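Local coordinates for protein mannitol dehydrogenase (Pseudomonas fluorescens, PDB 1LJ8) that probably interconverts mannitol and fructose as an NAD-dependent long-chain dehydrogenase of the mannitol dehydrogenase family, at residues Ala408-Ala411 against Leu412-Gly416. Residues are numbered along the deposited sequence; the frame is centred on the assembly and turned at random.
Sequences AAWA and LYLKG
The last turn of helix 401-413, where W410 packs against Y413 and L414, illustrates how an aromatic side chain can be seated by the residues three and four positions further on. Successive i to i+4 bonds hold this turn: Y413 N donates to A409 O at 2.8 Å, and L414 N to W410 O at 2.9 Å, with a weak second hydrogen bond from L414 N to A411 O at 3.4 Å. A type I beta turn from Y413 to G416 overlaps these bonds, and G416 leaves helical angles with positive phi. The indole of W410 lies beneath L414, placed there by a chi1 of -175° that sets CG beside the carbonyl carbon; L414 CD1 stands 3.6 Å above the ring plane and nearly over the centre of the six-membered ring, a CH-pi contact. Y413 comes instead rim to rim, its CD2 3.8 Å from W410 CD1 and the two planes only 20° apart, while W410 O lies at the edge of the tyrosine ring. Were W410 replaced by an alanine, L414 CD1 would probably lose its aromatic floor and Y413 CD2 the indole rim beside it. Within the C-terminal domain, Y308 of helix 289-313 meets both aromatic rings, and F382 also meets W410. A411 and W410 rest on helix 444-448, whereas A408 and L412 pack against helix 463-488.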
loop_
_atom_site.group_PDB
_atom_site.type_symbol
_atom_site.label_atom_id
_atom_site.label_comp_id
_atom_site.label_asym_id
_atom_site.label_seq_id
_atom_site.Cartn_x
_atom_site.Cartn_y
_atom_site.Cartn_z
ATOM N N ALA A 408 1.287 -11.923 -18.406
ATOM C CA ALA A 408 0.926 -13.276 -18.784
ATOM C C ALA A 408 0.820 -14.147 -17.497
ATOM O O ALA A 408 -0.090 -15.017 -17.366
ATOM C CB ALA A 408 2.021 -13.852 -19.740
ATOM N N ALA A 409 1.759 -13.936 -16.575
ATOM C CA ALA A 409 1.773 -14.723 -15.313
ATOM C C ALA A 409 0.479 -14.437 -14.549
ATOM O O ALA A 409 -0.157 -15.347 -14.001
ATOM C CB ALA A 409 3.000 -14.335 -14.441
ATOM N N TRP A 410 0.107 -13.160 -14.476
ATOM C CA TRP A 410 -1.149 -12.803 -13.784
ATOM C C TRP A 410 -2.338 -13.488 -14.475
ATOM O O TRP A 410 -3.238 -14.025 -13.797
ATOM C CB TRP A 410 -1.378 -11.272 -13.816
ATOM C CG TRP A 410 -2.584 -10.828 -13.035
ATOM C CD1 TRP A 410 -2.824 -11.082 -11.701
ATOM C CD2 TRP A 410 -3.676 -9.999 -13.488
ATOM N NE1 TRP A 410 -3.988 -10.442 -11.302
ATOM C CE2 TRP A 410 -4.530 -9.779 -12.369
ATOM C CE3 TRP A 410 -4.009 -9.421 -14.710
ATOM C CZ2 TRP A 410 -5.703 -9.003 -12.447
ATOM C CZ3 TRP A 410 -5.186 -8.638 -14.800
ATOM C CH2 TRP A 410 -6.017 -8.444 -13.662
ATOM N N ALA A 411 -2.342 -13.480 -15.818
ATOM C CA ALA A 411 -3.446 -14.081 -16.555
ATOM C C ALA A 411 -3.608 -15.560 -16.219
ATOM O O ALA A 411 -4.741 -16.043 -15.971
ATOM C CB ALA A 411 -3.261 -13.906 -18.111
ATOM N N LEU A 412 -2.494 -16.272 -16.191
ATOM C CA LEU A 412 -2.556 -17.718 -15.913
ATOM C C LEU A 412 -2.893 -17.931 -14.441
ATOM O O LEU A 412 -3.685 -18.800 -14.104
ATOM C CB LEU A 412 -1.231 -18.401 -16.261
ATOM C CG LEU A 412 -1.236 -19.953 -16.122
ATOM C CD1 LEU A 412 -2.339 -20.578 -16.976
ATOM C CD2 LEU A 412 0.076 -20.522 -16.539
ATOM N N TYR A 413 -2.324 -17.094 -13.589
ATOM C CA TYR A 413 -2.566 -17.153 -12.138
ATOM C C TYR A 413 -4.070 -16.996 -11.835
ATOM O O TYR A 413 -4.595 -17.633 -10.902
ATOM C CB TYR A 413 -1.757 -16.035 -11.488
ATOM C CG TYR A 413 -2.319 -15.552 -10.175
ATOM C CD1 TYR A 413 -1.893 -16.116 -8.966
ATOM C CD2 TYR A 413 -3.239 -14.496 -10.133
ATOM C CE1 TYR A 413 -2.363 -15.636 -7.758
ATOM C CE2 TYR A 413 -3.723 -13.992 -8.891
ATOM C CZ TYR A 413 -3.274 -14.572 -7.727
ATOM O OH TYR A 413 -3.719 -14.102 -6.494
ATOM N N LEU A 414 -4.769 -16.159 -12.605
ATOM C CA LEU A 414 -6.212 -15.945 -12.382
ATOM C C LEU A 414 -7.065 -17.214 -12.560
ATOM O O LEU A 414 -8.236 -17.249 -12.151
ATOM C CB LEU A 414 -6.751 -14.861 -13.311
ATOM C CG LEU A 414 -6.273 -13.452 -12.918
ATOM C CD1 LEU A 414 -6.542 -12.448 -14.055
ATOM C CD2 LEU A 414 -6.974 -13.010 -11.613
ATOM N N LYS A 415 -6.509 -18.250 -13.183
ATOM C CA LYS A 415 -7.303 -19.470 -13.341
ATOM C C LYS A 415 -7.425 -20.215 -12.005
ATOM O O LYS A 415 -8.232 -21.150 -11.884
ATOM C CB LYS A 415 -6.717 -20.363 -14.450
ATOM C CG LYS A 415 -6.861 -19.717 -15.841
ATOM C CD LYS A 415 -6.314 -20.601 -16.983
ATOM C CE LYS A 415 -7.409 -21.398 -17.673
ATOM N NZ LYS A 415 -8.258 -20.518 -18.544
ATOM N N GLY A 416 -6.625 -19.819 -11.008
ATOM C CA GLY A 416 -6.789 -20.413 -9.670
ATOM C C GLY A 416 -6.191 -21.767 -9.296
ATOM O O GLY A 416 -6.669 -22.381 -8.320
#